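Local coordinates for protein CDP-glucose 4,6-dehydratase (Salmonella enterica subsp. enterica serovar Typhi, PDB 1WVG) that catalyses the NAD(+)-dependent conversion of CDP-D-glucose to CDP-4-dehydro-6-deoxy-D-glucose and water, a step toward the dideoxy sugars of the bacterial O-antigen, at residues V196-I208 against L322-W336. Residues are numbered along the deposited sequence; the frame is centred on the assembly and turned at random.
With CXY (cytidine-5'-diphospho-beta-D-xylose), chain D; APR (adenosine-5-diphosphoribose), chain C.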
loop_
_atom_site.group_PDB
_atom_site.type_symbol
_atom_site.label_atom_id
_atom_site.label_comp_id
_atom_site.label_asym_id
_atom_site.label_seq_id
_atom_site.Cartn_x
_atom_site.Cartn_y
_atom_site.Cartn_z
ATOM N N VAL A 196 -10.785 1.014 -26.608
ATOM C CA VAL A 196 -11.551 1.756 -27.602
ATOM C C VAL A 196 -12.071 0.839 -28.674
ATOM O O VAL A 196 -11.338 0.032 -29.228
ATOM C CB VAL A 196 -10.778 2.863 -28.343
ATOM C CG1 VAL A 196 -10.579 4.054 -27.440
ATOM C CG2 VAL A 196 -9.429 2.367 -28.855
ATOM N N ILE A 197 -13.340 1.009 -28.958
ATOM C CA ILE A 197 -14.022 0.277 -29.987
ATOM C C ILE A 197 -14.774 1.310 -30.780
ATOM O O ILE A 197 -15.280 2.277 -30.214
ATOM C CB ILE A 197 -14.954 -0.769 -29.383
ATOM C CG1 ILE A 197 -15.840 -0.142 -28.316
ATOM C CG2 ILE A 197 -14.098 -1.843 -28.747
ATOM C CD1 ILE A 197 -17.129 -0.925 -28.025
ATOM N N GLY A 198 -14.820 1.164 -32.093
ATOM C CA GLY A 198 -15.570 2.146 -32.894
ATOM C C GLY A 198 -15.556 1.722 -34.365
ATOM O O GLY A 198 -14.855 0.758 -34.741
ATOM N N GLY A 199 -16.314 2.413 -35.212
ATOM C CA GLY A 199 -16.238 2.020 -36.613
ATOM C C GLY A 199 -14.837 2.389 -37.123
ATOM O O GLY A 199 -14.255 3.386 -36.674
ATOM N N GLY A 200 -14.259 1.599 -38.034
ATOM C CA GLY A 200 -12.949 1.970 -38.576
ATOM C C GLY A 200 -11.682 1.340 -38.007
ATOM O O GLY A 200 -10.589 1.859 -38.309
ATOM N N ASP A 201 -11.789 0.250 -37.214
ATOM C CA ASP A 201 -10.609 -0.408 -36.637
ATOM C C ASP A 201 -10.372 -1.781 -37.207
ATOM O O ASP A 201 -11.215 -2.696 -37.050
ATOM C CB ASP A 201 -10.633 -0.534 -35.103
ATOM C CG ASP A 201 -9.335 -1.023 -34.477
ATOM O OD1 ASP A 201 -9.300 -1.482 -33.336
ATOM O OD2 ASP A 201 -8.249 -0.890 -35.226
ATOM N N TRP A 202 -9.195 -1.912 -37.835
ATOM C CA TRP A 202 -8.850 -3.176 -38.459
ATOM C C TRP A 202 -7.771 -3.921 -37.743
ATOM O O TRP A 202 -7.405 -4.989 -38.230
ATOM C CB TRP A 202 -8.621 -3.132 -40.006
ATOM C CG TRP A 202 -9.936 -3.021 -40.725
ATOM C CD1 TRP A 202 -10.725 -4.057 -41.143
ATOM C CD2 TRP A 202 -10.660 -1.814 -41.044
ATOM N NE1 TRP A 202 -11.884 -3.577 -41.724
ATOM C CE2 TRP A 202 -11.874 -2.204 -41.680
ATOM C CE3 TRP A 202 -10.386 -0.446 -40.889
ATOM C CZ2 TRP A 202 -12.802 -1.264 -42.141
ATOM C CZ3 TRP A 202 -11.303 0.476 -41.371
ATOM C CH2 TRP A 202 -12.507 0.082 -41.973
ATOM N N ALA A 203 -7.274 -3.357 -36.616
ATOM C CA ALA A 203 -6.214 -3.979 -35.824
ATOM C C ALA A 203 -6.384 -5.491 -35.727
ATOM O O ALA A 203 -7.517 -5.975 -35.663
ATOM C CB ALA A 203 -6.143 -3.418 -34.402
ATOM N N LYS A 204 -5.257 -6.228 -35.697
ATOM C CA LYS A 204 -5.294 -7.686 -35.608
ATOM C C LYS A 204 -5.550 -8.172 -34.178
ATOM O O LYS A 204 -5.044 -7.569 -33.226
ATOM C CB LYS A 204 -4.123 -8.430 -36.289
ATOM C CG LYS A 204 -3.926 -8.125 -37.776
ATOM C CD LYS A 204 -4.981 -8.727 -38.704
ATOM C CE LYS A 204 -5.177 -7.944 -40.004
ATOM N NZ LYS A 204 -4.497 -6.630 -40.034
ATOM N N ASP A 205 -6.350 -9.251 -34.067
ATOM C CA ASP A 205 -6.727 -9.895 -32.822
ATOM C C ASP A 205 -7.645 -9.109 -31.892
ATOM O O ASP A 205 -8.031 -9.615 -30.826
ATOM C CB ASP A 205 -5.499 -10.426 -32.079
ATOM C CG ASP A 205 -4.948 -11.654 -32.738
ATOM O OD1 ASP A 205 -5.642 -12.476 -33.330
ATOM O OD2 ASP A 205 -3.645 -11.724 -32.615
ATOM N N ARG A 206 -8.018 -7.890 -32.274
ATOM C CA ARG A 206 -8.895 -7.128 -31.396
ATOM C C ARG A 206 -10.268 -7.723 -31.534
ATOM O O ARG A 206 -10.591 -8.254 -32.584
ATOM C CB ARG A 206 -8.837 -5.615 -31.603
ATOM C CG ARG A 206 -7.462 -4.994 -31.265
ATOM C CD ARG A 206 -7.596 -3.471 -31.147
ATOM N NE ARG A 206 -6.374 -2.792 -30.766
ATOM C CZ ARG A 206 -6.055 -1.547 -31.146
ATOM N NH1 ARG A 206 -6.833 -0.797 -31.932
ATOM N NH2 ARG A 206 -4.913 -1.009 -30.730
ATOM N N LEU A 207 -11.042 -7.660 -30.470
ATOM C CA LEU A 207 -12.354 -8.253 -30.399
ATOM C C LEU A 207 -13.401 -7.851 -31.415
ATOM O O LEU A 207 -13.940 -8.676 -32.136
ATOM C CB LEU A 207 -12.922 -8.131 -28.984
ATOM C CG LEU A 207 -14.257 -8.855 -28.836
ATOM C CD1 LEU A 207 -14.025 -10.373 -28.929
ATOM C CD2 LEU A 207 -14.926 -8.444 -27.521
ATOM N N ILE A 208 -13.715 -6.575 -31.428
ATOM C CA ILE A 208 -14.720 -6.041 -32.329
ATOM C C ILE A 208 -14.325 -6.162 -33.786
ATOM O O ILE A 208 -15.149 -6.541 -34.616
ATOM C CB ILE A 208 -15.001 -4.609 -31.968
ATOM C CG1 ILE A 208 -15.682 -4.611 -30.599
ATOM C CG2 ILE A 208 -15.883 -4.021 -33.049
ATOM C CD1 ILE A 208 -17.156 -5.040 -30.689
ATOM N N LEU A 322 -22.417 1.567 -23.594
ATOM C CA LEU A 322 -21.917 0.395 -24.282
ATOM C C LEU A 322 -22.892 -0.063 -25.366
ATOM O O LEU A 322 -22.591 -0.359 -26.526
ATOM C CB LEU A 322 -21.638 -0.718 -23.244
ATOM C CG LEU A 322 -21.070 -1.961 -23.901
ATOM C CD1 LEU A 322 -19.947 -1.535 -24.837
ATOM C CD2 LEU A 322 -20.504 -2.933 -22.880
ATOM N N THR A 323 -24.135 -0.146 -24.986
ATOM C CA THR A 323 -25.056 -0.593 -25.988
ATOM C C THR A 323 -25.178 0.357 -27.167
ATOM O O THR A 323 -25.224 -0.044 -28.340
ATOM C CB THR A 323 -26.396 -0.896 -25.320
ATOM O OG1 THR A 323 -26.116 -1.767 -24.243
ATOM C CG2 THR A 323 -27.324 -1.581 -26.315
ATOM N N GLU A 324 -25.253 1.633 -26.845
ATOM C CA GLU A 324 -25.389 2.644 -27.870
ATOM C C GLU A 324 -24.159 2.574 -28.741
ATOM O O GLU A 324 -24.196 2.540 -29.978
ATOM C CB GLU A 324 -25.525 4.017 -27.187
ATOM C CG GLU A 324 -24.697 5.097 -27.890
ATOM C CD GLU A 324 -25.500 5.821 -28.934
ATOM O OE1 GLU A 324 -25.761 5.337 -30.029
ATOM O OE2 GLU A 324 -25.866 7.019 -28.543
ATOM N N THR A 325 -23.048 2.502 -28.035
ATOM C CA THR A 325 -21.793 2.379 -28.686
ATOM C C THR A 325 -21.826 1.173 -29.662
ATOM O O THR A 325 -21.627 1.340 -30.862
ATOM C CB THR A 325 -20.723 2.360 -27.584
ATOM O OG1 THR A 325 -20.577 3.703 -27.111
ATOM C CG2 THR A 325 -19.398 1.791 -28.092
ATOM N N LEU A 326 -22.137 -0.047 -29.192
ATOM C CA LEU A 326 -22.194 -1.217 -30.064
ATOM C C LEU A 326 -23.116 -1.002 -31.251
ATOM O O LEU A 326 -22.872 -1.387 -32.399
ATOM C CB LEU A 326 -22.634 -2.427 -29.233
ATOM C CG LEU A 326 -21.520 -2.887 -28.305
ATOM C CD1 LEU A 326 -21.964 -4.163 -27.611
ATOM C CD2 LEU A 326 -20.220 -3.136 -29.081
ATOM N N SER A 327 -24.201 -0.335 -30.974
ATOM C CA SER A 327 -25.124 -0.087 -32.035
ATOM C C SER A 327 -24.523 0.759 -33.149
ATOM O O SER A 327 -24.652 0.458 -34.334
ATOM C CB SER A 327 -26.375 0.517 -31.478
ATOM O OG SER A 327 -27.104 0.999 -32.582
ATOM N N ARG A 328 -23.836 1.817 -32.743
ATOM C CA ARG A 328 -23.182 2.729 -33.655
ATOM C C ARG A 328 -22.072 2.072 -34.439
ATOM O O ARG A 328 -21.889 2.413 -35.598
ATOM C CB ARG A 328 -22.609 3.933 -32.923
ATOM C CG ARG A 328 -23.681 4.961 -32.622
ATOM C CD ARG A 328 -23.207 6.012 -31.617
ATOM N NE ARG A 328 -24.153 7.120 -31.405
ATOM C CZ ARG A 328 -24.466 8.083 -32.305
ATOM N NH1 ARG A 328 -23.928 8.135 -33.520
ATOM N NH2 ARG A 328 -25.337 9.035 -31.974
ATOM N N ILE A 329 -21.329 1.146 -33.829
ATOM C CA ILE A 329 -20.252 0.461 -34.560
ATOM C C ILE A 329 -20.804 -0.344 -35.731
ATOM O O ILE A 329 -20.207 -0.442 -36.814
ATOM C CB ILE A 329 -19.538 -0.523 -33.651
ATOM C CG1 ILE A 329 -18.720 0.267 -32.665
ATOM C CG2 ILE A 329 -18.585 -1.465 -34.360
ATOM C CD1 ILE A 329 -18.017 -0.674 -31.692
ATOM N N VAL A 330 -21.956 -0.960 -35.450
ATOM C CA VAL A 330 -22.670 -1.794 -36.401
ATOM C C VAL A 330 -23.158 -0.996 -37.589
ATOM O O VAL A 330 -22.962 -1.314 -38.747
ATOM C CB VAL A 330 -23.869 -2.393 -35.718
ATOM C CG1 VAL A 330 -24.912 -2.681 -36.796
ATOM C CG2 VAL A 330 -23.437 -3.670 -34.984
ATOM N N LYS A 331 -23.815 0.072 -37.266
ATOM C CA LYS A 331 -24.304 0.947 -38.263
ATOM C C LYS A 331 -23.169 1.377 -39.122
ATOM O O LYS A 331 -23.275 1.329 -40.337
ATOM C CB LYS A 331 -24.940 2.152 -37.620
ATOM C CG LYS A 331 -26.409 1.862 -37.377
ATOM C CD LYS A 331 -27.180 2.945 -36.641
ATOM C CE LYS A 331 -28.415 2.356 -35.969
ATOM N NZ LYS A 331 -29.089 3.305 -35.050
ATOM N N TRP A 332 -22.086 1.796 -38.488
ATOM C CA TRP A 332 -20.924 2.283 -39.234
ATOM C C TRP A 332 -20.364 1.245 -40.176
ATOM O O TRP A 332 -20.118 1.490 -41.360
ATOM C CB TRP A 332 -19.804 2.893 -38.338
ATOM C CG TRP A 332 -18.718 3.710 -39.014
ATOM C CD1 TRP A 332 -18.558 5.092 -39.005
ATOM C CD2 TRP A 332 -17.605 3.204 -39.767
ATOM N NE1 TRP A 332 -17.413 5.482 -39.686
ATOM C CE2 TRP A 332 -16.814 4.329 -40.158
ATOM C CE3 TRP A 332 -17.224 1.921 -40.160
ATOM C CZ2 TRP A 332 -15.691 4.160 -40.948
ATOM C CZ3 TRP A 332 -16.081 1.773 -40.907
ATOM C CH2 TRP A 332 -15.331 2.875 -41.294
ATOM N N HIS A 333 -20.145 0.068 -39.639
ATOM C CA HIS A 333 -19.584 -0.990 -40.434
ATOM C C HIS A 333 -20.402 -1.310 -41.685
ATOM O O HIS A 333 -19.870 -1.453 -42.791
ATOM C CB HIS A 333 -19.313 -2.227 -39.587
ATOM C CG HIS A 333 -18.271 -3.075 -40.203
ATOM N ND1 HIS A 333 -16.944 -2.683 -40.204
ATOM C CD2 HIS A 333 -18.386 -4.294 -40.808
ATOM C CE1 HIS A 333 -16.271 -3.666 -40.817
ATOM N NE2 HIS A 333 -17.114 -4.650 -41.181
ATOM N N LYS A 334 -21.707 -1.424 -41.500
ATOM C CA LYS A 334 -22.615 -1.729 -42.579
ATOM C C LYS A 334 -22.625 -0.629 -43.638
ATOM O O LYS A 334 -22.533 -0.919 -44.829
ATOM C CB LYS A 334 -24.000 -2.064 -42.045
ATOM C CG LYS A 334 -23.989 -3.379 -41.285
ATOM C CD LYS A 334 -25.380 -3.851 -40.851
ATOM C CE LYS A 334 -25.406 -5.315 -40.402
ATOM N NZ LYS A 334 -26.763 -5.836 -40.190
ATOM N N ALA A 335 -22.724 0.631 -43.212
ATOM C CA ALA A 335 -22.724 1.730 -44.167
ATOM C C ALA A 335 -21.527 1.645 -45.103
ATOM O O ALA A 335 -21.606 1.838 -46.312
ATOM C CB ALA A 335 -22.734 3.059 -43.439
ATOM N N TRP A 336 -20.404 1.334 -44.485
ATOM C CA TRP A 336 -19.164 1.209 -45.169
ATOM C C TRP A 336 -19.311 0.147 -46.213
ATOM O O TRP A 336 -18.946 0.291 -47.379
ATOM C CB TRP A 336 -18.115 0.711 -44.159
ATOM C CG TRP A 336 -16.836 0.389 -44.853
ATOM C CD1 TRP A 336 -16.136 1.265 -45.623
ATOM C CD2 TRP A 336 -16.131 -0.863 -44.902
ATOM N NE1 TRP A 336 -15.022 0.653 -46.122
ATOM C CE2 TRP A 336 -14.985 -0.652 -45.702
ATOM C CE3 TRP A 336 -16.334 -2.119 -44.328
ATOM C CZ2 TRP A 336 -14.070 -1.672 -45.983
ATOM C CZ3 TRP A 336 -15.423 -3.119 -44.585
ATOM C CH2 TRP A 336 -14.302 -2.898 -45.395
HETATM O O1B CXY D . -7.335 -5.546 -24.262
HETATM P PB CXY D . -6.539 -5.668 -25.546
HETATM O O2B CXY D . -5.569 -6.819 -25.562
HETATM O "O1'" CXY D . -5.738 -4.259 -25.826
HETATM O O3A CXY D . -7.741 -5.779 -26.511
HETATM P PA CXY D . -8.311 -7.030 -27.415
HETATM O O1A CXY D . -9.448 -6.456 -28.183
HETATM O O2A CXY D . -7.240 -7.612 -28.251
HETATM O O5D CXY D . -8.735 -8.069 -26.285
HETATM C C5D CXY D . -9.939 -7.810 -25.551
HETATM C C4D CXY D . -10.342 -9.073 -24.829
HETATM O O4D CXY D . -11.127 -9.873 -25.747
HETATM C C3D CXY D . -9.228 -9.962 -24.276
HETATM O O3D CXY D . -9.537 -10.662 -23.017
HETATM C C2D CXY D . -9.108 -10.929 -25.468
HETATM O O2D CXY D . -8.496 -12.140 -25.015
HETATM C C1D CXY D . -10.568 -11.151 -25.789
HETATM N N1 CXY D . -10.801 -11.704 -27.127
HETATM C C6 CXY D . -10.402 -11.002 -28.253
HETATM C C5 CXY D . -10.606 -11.441 -29.469
HETATM C C4 CXY D . -11.238 -12.692 -29.707
HETATM N N3 CXY D . -11.636 -13.354 -28.533
HETATM C C2 CXY D . -11.441 -12.924 -27.231
HETATM N N4 CXY D . -11.442 -13.200 -30.804
HETATM O O2 CXY D . -11.797 -13.573 -26.241
HETATM C "C1'" CXY D . -6.517 -3.291 -26.507
HETATM C "C2'" CXY D . -5.583 -2.607 -27.474
HETATM C "C3'" CXY D . -4.496 -1.958 -26.637
HETATM C "C4'" CXY D . -5.108 -0.953 -25.662
HETATM C "C5'" CXY D . -6.150 -1.646 -24.795
HETATM O "O2'" CXY D . -4.964 -3.547 -28.378
HETATM O "O3'" CXY D . -3.610 -1.220 -27.498
HETATM O "O4'" CXY D . -4.086 -0.364 -24.860
HETATM O "O5'" CXY D . -7.122 -2.312 -25.607
HETATM N N1 APR C . 7.075 5.013 -35.817
HETATM C C2 APR C . 6.008 5.807 -36.076
HETATM N N3 APR C . 4.744 5.523 -35.991
HETATM C C4 APR C . 4.542 4.263 -35.551
HETATM C C5 APR C . 5.488 3.344 -35.222
HETATM C C6 APR C . 6.850 3.743 -35.383
HETATM N N6 APR C . 7.944 3.019 -35.088
HETATM N N7 APR C . 4.895 2.165 -34.789
HETATM C C8 APR C . 3.595 2.396 -34.883
HETATM N N9 APR C . 3.331 3.651 -35.338
HETATM C "C1'" APR C . 2.050 4.285 -35.596
HETATM C "C2'" APR C . 1.295 3.565 -36.679
HETATM O "O2'" APR C . 1.853 3.883 -37.962
HETATM C "C3'" APR C . -0.090 4.173 -36.450
HETATM O "O3'" APR C . -0.302 5.504 -36.945
HETATM O "O4'" APR C . 1.238 4.128 -34.476
HETATM C "C4'" APR C . -0.128 4.145 -34.898
HETATM C "C5'" APR C . -0.720 2.901 -34.304
HETATM O "O5'" APR C . -2.137 2.913 -34.606
HETATM P PA APR C . -3.058 1.578 -34.455
HETATM O O1A APR C . -2.274 0.292 -34.673
HETATM O O2A APR C . -4.394 1.839 -35.189
HETATM O O3A APR C . -3.361 1.602 -32.910
HETATM P PB APR C . -4.411 2.567 -32.125
HETATM O O1B APR C . -5.547 1.675 -31.685
HETATM O O2B APR C . -4.708 3.839 -32.897
HETATM O O5D APR C . -3.477 3.040 -30.925
HETATM C C5D APR C . -3.153 4.437 -30.835
HETATM O O4D APR C . -3.363 4.538 -28.366
HETATM O O1D APR C . -4.118 2.668 -27.179
HETATM C C1D APR C . -2.962 3.472 -27.553
HETATM O O2D APR C . -1.028 1.972 -27.669
HETATM C C2D APR C . -2.056 2.638 -28.427
HETATM O O3D APR C . -0.302 4.252 -28.418
HETATM C C3D APR C . -1.328 3.696 -29.237
HETATM C C4D APR C . -2.458 4.662 -29.512
HETATM O O HOH W 1 -15.243 -1.281 -38.894
#
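Trp332 spreads one face of its indole over the backbone of Gly199 and Gly200, with Gly200 N 3.4 Å from Trp332 CZ3. With no side chain at Gly199, the indole lies directly on the main chain. Trp332 reaches the loop because its CG stands anti to its backbone N (chi1 -166°), while NE1 is hydrogen-bonded to Ser346 OG. At the same ring's edge lies Trp202, whose CH2 is 4.0 Å from Trp332 CH2. Trp202 also turns its edge toward the face of Trp336 in a T-shaped pair, six-membered ring centroids 5.2 Å apart and planes at 62°. Between loop and helix, a water accepts from Gly200 N and hydrogen-bonds to His333 ND1. In this Rossmann-fold member of the short-chain dehydrogenase/reductase class, helix 322-337 packs against the turn leaving strand 187-197 of the parallel sheet. Nearer the strand the contact becomes aliphatic: Ile197 CD1 meets Thr325 CG2 at 3.5 Å and also touches Leu326 CD2 and Ile329 CD1, and Ile208 CG2 lies 3.9 Å from Ile329 CG2. Away from the helix, Asp201 OD2 accepts from Ala203 N, an Asx turn, while OD1 makes a salt bridge with Arg206 NH1, positioning a guanidinium that hydrogen-bonds to APR O1B through both NH1 and NH2, while Arg206 NE donates to CXY O2' at 2.9 Å.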